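Local coordinates for MdbA protein (Corynebacterium diphtheriae, PDB 5C00) that acts as a thiol-disulfide oxidoreductase essential for viability, pilus assembly, toxin production and virulence, and probably forms disulfide bonds in exported proteins, at residues Ser23-Val28 with Lys36-Lys41; Lys42-Ile47 with Asp77-Leu82; Gly62-Gly67 with Gly198-Val203; Ala100-Leu105 with Gly160-Phe165; Asp138-Ala143 with Gln154-Gly159. All blocks are in the same frame, centred on the assembly; numbering follows the deposited sequence.

Contacts 1, 2 and 3 build the thioredoxin-like part, while contacts 4 and 5 belong to the helices inserted between its strands, as in the DsbA family. Contacts 1 and 2 lie on one sheet, centres about 10 Å apart, and are joined by a salt bridge of 2.7 Å between Lys41 NZ and Asp77 OD1. Contact 3 packs against contact 2 where Ile47 CG2 meets Trp202 CZ3 at 3.7 Å; its helix 56-74 begins at the Cys55-Cys58 CxxC pair, probably the redox site. Contacts 4 and 5, centres also about 10 Å apart, touch through Phe139 of contact 5, whose CE1 lies 3.6 Å from Ala100 CA of contact 4. Val28 CG1 and Leu105 CD1, 4.0 Å apart, connect contacts 1 and 4.

Contact 1 of 5, residues Ser23-Val28 with Lys36-Lys41; sequences SFTGSV and KAVNAK
Ser27 OG accepts a hydrogen bond from Lys36 NZ at 2.6 Å, and another joins the same oxygen to Thr29 OG1. Lys36 reaches across the strand pair to get there. Its CG sits between the backbone N and the carbonyl carbon (chi1 50°), the chain bends at chi3, and CE passes 3.8 Å from Gly26 C. Behind this tie, Thr25 and Lys36 form an antiparallel hydrogen-bonded pair in the hairpin of strands 25-29 and 32-36. Thr25 N gives its proton to Lys36 O at 2.8 Å, while Lys36 N reaches Thr25 O at 3.0 Å from above the carbonyl plane, 38° out of it. The methyl CG2 of Thr25 lies 3.4 Å from Lys36 O and meets Val38 CG2, the two side chains crossing at about a right angle. Phe24 brings only CB to the contact and sends its ring to Thr70 and Ile73 of helix 56-74. Past the last pair a water accepts from Val38 N and donates to Ser23 O, 2.8 Å from each. The lysine ammonium is thus matched across the hairpin with a neutral hydroxyl, a charged hydrogen bond rather than an ion pair.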
# COMPACT_ATOMS: atom_id res chain seq x y z
N SER A 23 7.44 12.62 -6.45
CA SER A 23 6.80 13.59 -7.34
C SER A 23 5.59 13.01 -8.07
O SER A 23 5.02 13.70 -8.93
CB SER A 23 7.80 14.07 -8.35
OG SER A 23 8.33 12.96 -9.07
N PHE A 24 5.21 11.77 -7.77
CA PHE A 24 4.07 11.15 -8.43
C PHE A 24 2.78 11.57 -7.75
O PHE A 24 2.80 12.15 -6.67
CB PHE A 24 4.22 9.62 -8.52
CG PHE A 24 4.46 8.91 -7.21
CD1 PHE A 24 3.44 8.77 -6.28
CD2 PHE A 24 5.71 8.38 -6.90
CE1 PHE A 24 3.66 8.10 -5.07
CE2 PHE A 24 5.91 7.71 -5.70
CZ PHE A 24 4.90 7.59 -4.78
N THR A 25 1.66 11.25 -8.38
CA THR A 25 0.35 11.46 -7.76
C THR A 25 -0.37 10.10 -7.72
O THR A 25 0.24 9.01 -7.93
CB THR A 25 -0.45 12.58 -8.53
OG1 THR A 25 -1.68 12.88 -7.86
CG2 THR A 25 -0.75 12.15 -9.91
N GLY A 26 -1.66 10.12 -7.46
CA GLY A 26 -2.37 8.86 -7.34
C GLY A 26 -3.87 9.02 -7.44
O GLY A 26 -4.37 10.12 -7.51
N SER A 27 -4.57 7.90 -7.37
CA SER A 27 -6.05 7.91 -7.27
C SER A 27 -6.49 6.66 -6.57
O SER A 27 -5.65 5.77 -6.36
CB SER A 27 -6.69 8.06 -8.66
OG SER A 27 -6.38 6.97 -9.52
N VAL A 28 -7.75 6.58 -6.15
CA VAL A 28 -8.28 5.32 -5.60
C VAL A 28 -9.36 4.93 -6.57
O VAL A 28 -10.39 5.60 -6.65
CB VAL A 28 -8.84 5.48 -4.15
CG1 VAL A 28 -9.42 4.15 -3.69
CG2 VAL A 28 -7.76 5.96 -3.19
N LYS A 36 0.87 7.04 -10.08
CA LYS A 36 1.13 7.43 -11.46
C LYS A 36 1.73 8.81 -11.52
O LYS A 36 1.45 9.64 -10.68
CB LYS A 36 -0.18 7.41 -12.23
CG LYS A 36 -1.27 8.18 -11.51
CD LYS A 36 -2.66 7.94 -12.12
CE LYS A 36 -3.72 7.85 -11.02
NZ LYS A 36 -5.12 8.04 -11.57
N ALA A 37 2.54 9.06 -12.53
CA ALA A 37 3.00 10.38 -12.82
C ALA A 37 1.82 11.27 -13.25
O ALA A 37 0.87 10.79 -13.84
CB ALA A 37 4.04 10.34 -13.90
N VAL A 38 1.96 12.56 -12.99
CA VAL A 38 1.02 13.60 -13.49
C VAL A 38 0.80 13.46 -15.00
O VAL A 38 -0.36 13.47 -15.47
CB VAL A 38 1.51 15.01 -13.08
CG1 VAL A 38 0.70 16.12 -13.77
CG2 VAL A 38 1.38 15.16 -11.59
N ASN A 39 1.89 13.29 -15.73
CA ASN A 39 1.82 13.12 -17.18
C ASN A 39 2.36 11.76 -17.55
O ASN A 39 3.36 11.63 -18.24
CB ASN A 39 2.59 14.25 -17.88
CG ASN A 39 1.85 15.59 -17.83
OD1 ASN A 39 0.65 15.69 -18.17
ND2 ASN A 39 2.57 16.63 -17.44
N ALA A 40 1.69 10.73 -17.06
CA ALA A 40 2.04 9.38 -17.39
C ALA A 40 1.76 9.18 -18.88
O ALA A 40 0.82 9.74 -19.43
CB ALA A 40 1.24 8.40 -16.57
N LYS A 41 2.60 8.37 -19.50
CA LYS A 41 2.42 8.03 -20.89
C LYS A 41 1.15 7.20 -21.04
O LYS A 41 0.85 6.32 -20.21
CB LYS A 41 3.63 7.25 -21.39
CG LYS A 41 4.93 8.02 -21.22
CD LYS A 41 6.13 7.12 -21.44
CE LYS A 41 7.42 7.87 -21.20
NZ LYS A 41 8.58 6.94 -21.33
O HOH W 1 4.30 13.26 -11.56

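Contact 2 of 5, residues Lys42-Ile47 with Asp77-Leu82; sequences KDAKKI and DIVVNL
Ile47 and Val80, Lys46 and Val79, Lys45 and Ile78 pair in parallel register, closing the beta-alpha-beta unit of the thioredoxin fold in which helix 56-74 crosses from strand 45-52 to strand 78-85. Backbone bonds alternate in direction along the pair. Lys45 N donates to Asp77 O at 3.0 Å, Val79 N to Lys45 O, and Ile47 N to Val79 O at 2.9 Å. On its other flank strand 45-52 is met by Asp191, whose side chain accepts from Lys46 N. Apolar contacts lie on both faces. On the face of Ile47, Ile78 and Val80, CG1 of Ile47, beside its own backbone N (chi1 -50°), lies 4.0 Å from Ile78 CB and 4.1 Å from Val80 CG2; helices 56-74 and 202-207 cover this side. On the face of Lys46 and Val79, Val79 CG2 is touched at 4.0 Å by Ala44 CB, just before the strand begins. A side-chain bond completes the set, because Ile47 O takes two protons from one residue. Asn81 N approaches at 2.8 Å and Asn81 ND2 at 2.9 Å, from opposite faces of the carbonyl plane, with the oxygen close to the amide plane of Asn81.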
# COMPACT_ATOMS: atom_id res chain seq x y z
N LYS A 42 0.41 7.47 -22.11
CA LYS A 42 -0.73 6.64 -22.45
C LYS A 42 -0.35 5.19 -22.70
O LYS A 42 -1.19 4.32 -22.54
CB LYS A 42 -1.48 7.22 -23.64
CG LYS A 42 -2.41 8.37 -23.29
CD LYS A 42 -3.72 7.87 -22.71
CE LYS A 42 -4.91 8.66 -23.27
NZ LYS A 42 -6.20 8.18 -22.72
N ASP A 43 0.90 4.92 -23.08
CA ASP A 43 1.40 3.54 -23.25
C ASP A 43 2.24 2.96 -22.07
O ASP A 43 2.97 1.98 -22.22
CB ASP A 43 2.25 3.47 -24.51
CG ASP A 43 3.64 4.04 -24.31
OD1 ASP A 43 3.75 5.09 -23.65
OD2 ASP A 43 4.61 3.42 -24.80
N ALA A 44 2.17 3.60 -20.92
CA ALA A 44 2.83 3.09 -19.73
C ALA A 44 2.33 1.67 -19.46
O ALA A 44 1.18 1.35 -19.71
CB ALA A 44 2.51 3.99 -18.55
N LYS A 45 3.17 0.82 -18.90
CA LYS A 45 2.72 -0.52 -18.55
C LYS A 45 1.89 -0.48 -17.28
O LYS A 45 2.23 0.26 -16.36
CB LYS A 45 3.92 -1.46 -18.44
CG LYS A 45 4.66 -1.61 -19.79
CD LYS A 45 5.24 -3.00 -19.99
CE LYS A 45 5.35 -3.38 -21.47
NZ LYS A 45 5.88 -2.26 -22.30
N LYS A 46 0.76 -1.19 -17.27
CA LYS A 46 -0.11 -1.25 -16.10
C LYS A 46 0.32 -2.38 -15.18
O LYS A 46 0.39 -3.52 -15.59
CB LYS A 46 -1.55 -1.44 -16.52
CG LYS A 46 -2.11 -0.21 -17.20
CD LYS A 46 -3.34 -0.53 -18.05
CE LYS A 46 -3.55 0.48 -19.17
NZ LYS A 46 -4.31 -0.14 -20.28
N ILE A 47 0.57 -2.07 -13.92
CA ILE A 47 1.07 -3.06 -13.00
C ILE A 47 -0.05 -3.34 -12.04
O ILE A 47 -0.71 -2.42 -11.59
CB ILE A 47 2.29 -2.54 -12.25
CG1 ILE A 47 3.33 -1.97 -13.20
CG2 ILE A 47 2.86 -3.61 -11.33
CD1 ILE A 47 3.95 -2.97 -14.14
N ASP A 77 6.72 5.63 -16.96
CA ASP A 77 6.87 4.34 -17.65
C ASP A 77 5.93 3.25 -17.17
O ASP A 77 5.64 2.29 -17.91
CB ASP A 77 8.31 3.81 -17.52
CG ASP A 77 9.34 4.68 -18.27
OD1 ASP A 77 8.99 5.18 -19.36
OD2 ASP A 77 10.47 4.86 -17.76
N ILE A 78 5.53 3.32 -15.89
CA ILE A 78 4.54 2.40 -15.35
C ILE A 78 3.48 3.13 -14.56
O ILE A 78 3.74 4.21 -14.04
CB ILE A 78 5.20 1.35 -14.45
CG1 ILE A 78 5.88 1.94 -13.23
CG2 ILE A 78 6.21 0.59 -15.27
CD1 ILE A 78 6.41 0.88 -12.30
N VAL A 79 2.30 2.55 -14.54
CA VAL A 79 1.22 2.96 -13.64
C VAL A 79 0.97 1.79 -12.71
O VAL A 79 0.74 0.69 -13.17
CB VAL A 79 -0.02 3.32 -14.45
CG1 VAL A 79 -1.21 3.57 -13.54
CG2 VAL A 79 0.30 4.58 -15.24
N VAL A 80 1.09 2.01 -11.40
CA VAL A 80 1.00 0.90 -10.44
C VAL A 80 -0.31 0.84 -9.69
O VAL A 80 -0.70 1.76 -8.95
CB VAL A 80 2.18 0.89 -9.43
CG1 VAL A 80 2.03 -0.32 -8.52
CG2 VAL A 80 3.50 0.81 -10.16
N ASN A 81 -1.03 -0.24 -9.92
CA ASN A 81 -2.21 -0.49 -9.15
C ASN A 81 -1.86 -1.33 -7.94
O ASN A 81 -1.69 -2.54 -8.05
CB ASN A 81 -3.25 -1.21 -9.99
CG ASN A 81 -3.60 -0.43 -11.23
OD1 ASN A 81 -4.42 0.47 -11.18
ND2 ASN A 81 -2.95 -0.74 -12.33
N LEU A 82 -1.84 -0.69 -6.77
CA LEU A 82 -1.60 -1.36 -5.52
C LEU A 82 -2.92 -1.97 -5.07
O LEU A 82 -3.91 -1.23 -4.83
CB LEU A 82 -1.05 -0.42 -4.45
CG LEU A 82 0.34 0.15 -4.71
CD1 LEU A 82 0.60 1.23 -3.69
CD2 LEU A 82 1.40 -0.93 -4.64

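Contact 3 of 5, residues Gly62-Gly67 with Gly198-Val203; sequences GEVTDG and GIETWV
The indole of Trp202, which meets Thr65 through NE1, has Val203 CG2 over the centre of one face, 3.5 Å above the ring plane, and Ile199 O at its edge, in the plane. Thr65 OG1 comes to NE1 obliquely and accepts a weak hydrogen bond of 3.2 Å, with an N-H...O angle of 143°. The two side chains cross at about a right angle. Thr65 OG1 stands between its backbone N and carbonyl carbon (chi1 66°), where it also bonds to Leu61 O one turn back; since a carbonyl can only accept, the hydroxyl proton goes there and the oxygen remains available to the indole N-H. The other branch, Thr65 CG2, points at the opposite backbone and lies 3.4 Å from Glu200 O, to which Val64 CG1 comes within 3.9 Å. In the thioredoxin fold this joins helix 56-74, which follows strand 45-52, to the short C-terminal helix 202-207, both on the same face of the sheet. Val203 CG2, besides covering the indole, lies 4.0 Å from Thr65 O. The turn leading into the second helix is held by Gly198 O, which accepts from Thr201 N at 2.9 Å and from Thr201 OG1 at 3.0 Å, so that the residue at the N-cap position directs its hydroxyl back into the turn. Met69, one turn beyond Thr65, also touches both Trp202 and Val203.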
# COMPACT_ATOMS: atom_id res chain seq x y z
N GLY A 62 9.54 -5.15 -1.14
CA GLY A 62 9.49 -3.68 -1.14
C GLY A 62 10.83 -3.02 -0.90
O GLY A 62 11.17 -1.99 -1.52
N GLU A 63 11.63 -3.60 -0.01
CA GLU A 63 12.96 -3.09 0.25
C GLU A 63 13.79 -3.08 -1.01
O GLU A 63 14.60 -2.19 -1.22
CB GLU A 63 13.73 -3.99 1.24
CG GLU A 63 13.27 -3.96 2.67
CD GLU A 63 14.27 -4.66 3.58
OE1 GLU A 63 15.41 -4.15 3.68
OE2 GLU A 63 13.93 -5.72 4.18
N VAL A 64 13.63 -4.10 -1.83
CA VAL A 64 14.39 -4.22 -3.06
C VAL A 64 13.80 -3.39 -4.19
O VAL A 64 14.53 -2.79 -4.94
CB VAL A 64 14.51 -5.70 -3.48
CG1 VAL A 64 15.16 -5.82 -4.86
CG2 VAL A 64 15.30 -6.48 -2.44
N THR A 65 12.49 -3.38 -4.36
CA THR A 65 11.91 -2.83 -5.58
C THR A 65 11.18 -1.49 -5.40
O THR A 65 10.85 -0.85 -6.41
CB THR A 65 10.97 -3.85 -6.27
OG1 THR A 65 9.81 -4.12 -5.47
CG2 THR A 65 11.72 -5.15 -6.52
N ASP A 66 10.92 -1.05 -4.16
CA ASP A 66 10.22 0.25 -3.98
C ASP A 66 10.96 1.43 -4.62
O ASP A 66 10.37 2.29 -5.26
CB ASP A 66 9.97 0.56 -2.50
CG ASP A 66 8.73 -0.12 -1.95
OD1 ASP A 66 7.91 -0.75 -2.70
OD2 ASP A 66 8.56 0.01 -0.72
N GLY A 67 12.27 1.44 -4.46
CA GLY A 67 13.08 2.50 -5.02
C GLY A 67 13.00 2.58 -6.53
O GLY A 67 12.62 3.61 -7.07
N GLY A 198 12.19 -14.17 -11.43
CA GLY A 198 12.99 -12.94 -11.31
C GLY A 198 12.12 -11.79 -10.78
O GLY A 198 12.16 -10.66 -11.30
N ILE A 199 11.35 -12.08 -9.74
CA ILE A 199 10.47 -11.08 -9.16
C ILE A 199 11.22 -9.86 -8.63
O ILE A 199 10.70 -8.75 -8.66
CB ILE A 199 9.58 -11.71 -8.05
CG1 ILE A 199 8.47 -10.76 -7.61
CG2 ILE A 199 10.40 -12.16 -6.87
CD1 ILE A 199 7.43 -10.54 -8.67
N GLU A 200 12.45 -10.06 -8.17
CA GLU A 200 13.27 -8.94 -7.69
C GLU A 200 13.56 -7.92 -8.77
O GLU A 200 13.91 -6.77 -8.47
CB GLU A 200 14.60 -9.41 -7.14
CG GLU A 200 14.47 -10.16 -5.83
CD GLU A 200 15.82 -10.50 -5.22
OE1 GLU A 200 16.78 -9.70 -5.36
OE2 GLU A 200 15.91 -11.56 -4.57
N THR A 201 13.43 -8.34 -10.02
CA THR A 201 13.73 -7.46 -11.14
C THR A 201 12.49 -7.09 -11.92
O THR A 201 12.59 -6.73 -13.09
CB THR A 201 14.78 -8.10 -12.08
OG1 THR A 201 14.21 -9.18 -12.85
CG2 THR A 201 15.93 -8.64 -11.29
N TRP A 202 11.32 -7.16 -11.29
CA TRP A 202 10.09 -6.92 -12.02
C TRP A 202 10.04 -5.53 -12.64
O TRP A 202 9.46 -5.37 -13.69
CB TRP A 202 8.86 -7.19 -11.14
CG TRP A 202 8.54 -6.19 -10.06
CD1 TRP A 202 8.81 -6.28 -8.75
CD2 TRP A 202 7.80 -4.97 -10.25
NE1 TRP A 202 8.30 -5.17 -8.08
CE2 TRP A 202 7.66 -4.37 -8.98
CE3 TRP A 202 7.23 -4.35 -11.36
CZ2 TRP A 202 6.98 -3.17 -8.79
CZ3 TRP A 202 6.55 -3.14 -11.17
CH2 TRP A 202 6.44 -2.57 -9.89
N VAL A 203 10.64 -4.53 -11.98
CA VAL A 203 10.57 -3.17 -12.48
C VAL A 203 11.38 -3.08 -13.80
O VAL A 203 10.89 -2.50 -14.80
CB VAL A 203 11.08 -2.15 -11.45
CG1 VAL A 203 11.01 -0.73 -12.03
CG2 VAL A 203 10.25 -2.22 -10.14

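Contact 4 of 5, residues Ala100-Leu105 with Gly160-Phe165; sequences AGAAAL and GAKEDF
Phe165 and Leu105 both have CG anti to the backbone N (chi1 175° and -177°), and each extends from its helix toward the other segment. The phenyl ring lies against the backbone of Gly101 and Ala102. Over one face is Ala102 N, 3.7 Å above the plane and offset toward the rim, and Gly101 C is 3.4 Å from Phe165 CD1. Because Gly101 has no side chain, the ring can come this close, with CE1 also 3.4 Å from Gly101 CA. Leu105 CD2 sits at the ring's edge, near its plane, and touches the root of the same side chain at Phe165 CB, 3.9 Å away. Ala102 CB fits between two residues of the facing helix, meeting Lys162 CG at 3.6 Å and Phe165 CB at 3.8 Å. Only the near part of Lys162 packs here; its NZ forms salt bridges with Asp136 and Asp94. At the N-cap position Ala161 sets CB 3.5 Å from Ala102 O, and a water accepts from Ala161 N at 2.9 Å while donating weakly to that same carbonyl oxygen. The contact has no direct hydrogen bond across it. It seats the start of helix 162-180 on helix 96-109, in the helical region of this DsbA-like fold; elsewhere on helix 96-109, Ala100, Ala103 and Ala104 pack on helix 113-125, and Ala100 and Ala103 also meet Phe139 of helix 136-145.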
# COMPACT_ATOMS: atom_id res chain seq x y z
N ALA A 100 -3.98 -2.04 9.30
CA ALA A 100 -2.91 -1.37 8.58
C ALA A 100 -3.40 -0.94 7.20
O ALA A 100 -3.18 0.20 6.75
CB ALA A 100 -1.73 -2.33 8.45
N GLY A 101 -4.08 -1.85 6.50
CA GLY A 101 -4.53 -1.61 5.15
C GLY A 101 -5.59 -0.53 5.11
O GLY A 101 -5.55 0.36 4.27
N ALA A 102 -6.50 -0.54 6.07
CA ALA A 102 -7.54 0.48 6.08
C ALA A 102 -7.01 1.86 6.54
O ALA A 102 -7.50 2.89 6.07
CB ALA A 102 -8.67 0.03 6.96
N ALA A 103 -5.99 1.88 7.41
CA ALA A 103 -5.32 3.14 7.80
C ALA A 103 -4.62 3.78 6.59
O ALA A 103 -4.81 4.95 6.29
CB ALA A 103 -4.34 2.91 8.93
N ALA A 104 -3.91 2.96 5.84
CA ALA A 104 -3.21 3.41 4.66
C ALA A 104 -4.22 3.87 3.61
O ALA A 104 -3.97 4.90 2.96
CB ALA A 104 -2.30 2.32 4.11
N LEU A 105 -5.32 3.13 3.43
CA LEU A 105 -6.39 3.58 2.52
C LEU A 105 -6.96 4.93 2.87
O LEU A 105 -7.15 5.75 1.95
CB LEU A 105 -7.52 2.57 2.40
CG LEU A 105 -8.66 2.93 1.41
CD1 LEU A 105 -8.16 3.04 -0.04
CD2 LEU A 105 -9.67 1.79 1.51
N GLY A 160 -12.99 4.38 9.82
CA GLY A 160 -13.82 4.87 8.73
C GLY A 160 -13.58 4.30 7.35
O GLY A 160 -14.53 4.24 6.55
N ALA A 161 -12.36 3.88 7.02
CA ALA A 161 -12.12 3.31 5.74
C ALA A 161 -12.16 1.77 5.76
O ALA A 161 -11.85 1.15 4.76
CB ALA A 161 -10.79 3.82 5.14
N LYS A 162 -12.53 1.15 6.87
CA LYS A 162 -12.46 -0.32 6.96
C LYS A 162 -13.44 -1.02 6.08
O LYS A 162 -13.13 -1.99 5.41
CB LYS A 162 -12.63 -0.80 8.40
CG LYS A 162 -11.43 -0.46 9.28
CD LYS A 162 -11.47 -1.26 10.57
CE LYS A 162 -10.37 -0.87 11.53
NZ LYS A 162 -10.65 -1.36 12.89
N GLU A 163 -14.67 -0.53 6.06
CA GLU A 163 -15.67 -1.18 5.26
C GLU A 163 -15.26 -1.19 3.78
O GLU A 163 -15.37 -2.20 3.11
CB GLU A 163 -17.04 -0.51 5.48
CG GLU A 163 -17.60 -0.65 6.91
CD GLU A 163 -16.96 0.30 7.96
OE1 GLU A 163 -16.18 1.25 7.60
OE2 GLU A 163 -17.25 0.10 9.17
N ASP A 164 -14.81 -0.06 3.26
CA ASP A 164 -14.35 -0.04 1.88
C ASP A 164 -13.05 -0.81 1.66
O ASP A 164 -12.88 -1.54 0.66
CB ASP A 164 -14.22 1.36 1.37
CG ASP A 164 -15.54 1.91 0.86
OD1 ASP A 164 -16.46 1.13 0.66
OD2 ASP A 164 -15.63 3.11 0.67
N PHE A 165 -12.16 -0.75 2.62
CA PHE A 165 -10.97 -1.57 2.52
C PHE A 165 -11.32 -3.08 2.37
O PHE A 165 -10.75 -3.76 1.55
CB PHE A 165 -10.09 -1.41 3.74
CG PHE A 165 -8.93 -2.33 3.69
CD1 PHE A 165 -7.80 -1.97 2.95
CD2 PHE A 165 -8.97 -3.51 4.35
CE1 PHE A 165 -6.74 -2.85 2.85
CE2 PHE A 165 -7.90 -4.37 4.27
CZ PHE A 165 -6.81 -4.03 3.50
O HOH W 2 -9.80 3.60 8.30

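Contact 5 of 5, residues Asp138-Ala143 with Gln154-Gly159; sequences DFADVA and QKIREG
Arg157 lies over Ala140 in an antiparallel helical hairpin, where helices 136-145 and 150-158 run at 167° with segment axes 8.2 Å apart at closest; both belong to the helical insertion of the DsbA-type fold. From Arg157 CB, CG turns anti to the carbonyl carbon (chi1 -68°) and rests on Ala140 CB at 3.5 Å. The chain stays extended through CD to NE, which passes 4.2 Å from that methyl. The guanidinium then lies with one face over it, Ala140 CB being 3.7 Å above the plane at its centre. At the tip, NH2 and NH1 both give protons to a single oxygen, Asp141 OD1, in a salt bridge. NH2 makes the shorter bond, 2.7 Å, nearly along the C-O axis, and NH1 reaches OD1 at 3.1 Å on its anti side, with the carboxylate and guanidinium planes 77° apart. NH1 also bonds Asn137, and Asp141 OD2 accepts from the backbone N of His9 and Gln10, which ties the N-terminal arm to this helix. Beside the salt bridge the packing is apolar: Ile156 CG2 lies 3.6 Å from Ala140 CB, and Ile156 CD1 ends 3.7 Å from Ala143 CB.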
# COMPACT_ATOMS: atom_id res chain seq x y z
N ASP A 138 -3.01 3.65 17.35
CA ASP A 138 -1.59 3.65 17.03
C ASP A 138 -1.40 3.95 15.57
O ASP A 138 -0.59 4.80 15.20
CB ASP A 138 -0.97 2.32 17.43
CG ASP A 138 -1.15 2.03 18.91
OD1 ASP A 138 -0.49 2.74 19.76
OD2 ASP A 138 -1.97 1.16 19.26
N PHE A 139 -2.14 3.26 14.70
CA PHE A 139 -2.06 3.59 13.29
C PHE A 139 -2.37 5.06 13.03
O PHE A 139 -1.76 5.72 12.16
CB PHE A 139 -2.97 2.68 12.49
CG PHE A 139 -2.48 1.26 12.42
CD1 PHE A 139 -1.46 0.92 11.55
CD2 PHE A 139 -3.02 0.26 13.21
CE1 PHE A 139 -0.98 -0.38 11.48
CE2 PHE A 139 -2.55 -1.05 13.15
CZ PHE A 139 -1.55 -1.37 12.26
N ALA A 140 -3.35 5.59 13.74
CA ALA A 140 -3.73 7.00 13.55
C ALA A 140 -2.66 7.98 14.01
O ALA A 140 -2.38 8.96 13.33
CB ALA A 140 -5.04 7.29 14.26
N ASP A 141 -2.04 7.71 15.15
CA ASP A 141 -1.04 8.64 15.69
C ASP A 141 0.09 8.73 14.65
O ASP A 141 0.65 9.79 14.40
CB ASP A 141 -0.46 8.16 17.00
CG ASP A 141 -1.27 8.60 18.22
OD1 ASP A 141 -2.45 9.02 18.12
OD2 ASP A 141 -0.67 8.53 19.33
N VAL A 142 0.48 7.57 14.10
CA VAL A 142 1.60 7.51 13.19
C VAL A 142 1.29 8.24 11.89
O VAL A 142 2.14 8.98 11.36
CB VAL A 142 2.11 6.08 12.96
CG1 VAL A 142 3.19 6.05 11.89
CG2 VAL A 142 2.70 5.56 14.25
N ALA A 143 0.08 8.04 11.35
CA ALA A 143 -0.36 8.78 10.21
C ALA A 143 -0.26 10.29 10.46
O ALA A 143 0.20 11.03 9.58
CB ALA A 143 -1.80 8.40 9.85
N GLN A 154 -8.65 11.19 12.49
CA GLN A 154 -9.86 10.79 13.19
C GLN A 154 -10.58 9.65 12.47
O GLN A 154 -11.07 8.74 13.10
CB GLN A 154 -10.78 11.99 13.42
CG GLN A 154 -11.96 11.69 14.36
CD GLN A 154 -11.54 11.27 15.77
OE1 GLN A 154 -10.53 11.74 16.32
NE2 GLN A 154 -12.32 10.41 16.36
N LYS A 155 -10.61 9.67 11.15
CA LYS A 155 -11.16 8.58 10.39
C LYS A 155 -10.45 7.25 10.72
O LYS A 155 -11.08 6.22 10.90
CB LYS A 155 -11.03 8.91 8.91
CG LYS A 155 -11.39 7.79 7.96
CD LYS A 155 -11.30 8.28 6.53
CE LYS A 155 -12.04 9.59 6.31
NZ LYS A 155 -12.39 9.72 4.88
N ILE A 156 -9.11 7.27 10.82
CA ILE A 156 -8.40 6.08 11.16
C ILE A 156 -8.78 5.57 12.58
O ILE A 156 -8.97 4.36 12.81
CB ILE A 156 -6.87 6.31 11.07
CG1 ILE A 156 -6.53 6.62 9.59
CG2 ILE A 156 -6.11 5.09 11.64
CD1 ILE A 156 -5.09 6.92 9.28
N ARG A 157 -8.87 6.48 13.53
CA ARG A 157 -9.28 6.13 14.90
C ARG A 157 -10.64 5.46 14.94
O ARG A 157 -10.85 4.58 15.75
CB ARG A 157 -9.34 7.38 15.77
CG ARG A 157 -8.00 7.98 16.03
CD ARG A 157 -8.03 9.06 17.11
NE ARG A 157 -6.87 9.89 16.95
CZ ARG A 157 -5.62 9.50 17.24
NH1 ARG A 157 -5.40 8.31 17.78
NH2 ARG A 157 -4.58 10.29 17.00
N GLU A 158 -11.55 5.88 14.07
CA GLU A 158 -12.90 5.36 14.00
C GLU A 158 -13.06 4.23 13.04
O GLU A 158 -14.14 3.67 12.92
CB GLU A 158 -13.87 6.50 13.59
CG GLU A 158 -14.13 7.52 14.68
CD GLU A 158 -14.60 8.88 14.14
OE1 GLU A 158 -14.82 9.00 12.91
OE2 GLU A 158 -14.73 9.83 14.94
N GLY A 159 -12.00 3.84 12.35
CA GLY A 159 -12.06 2.77 11.34
C GLY A 159 -12.93 3.09 10.15
O GLY A 159 -13.55 2.18 9.53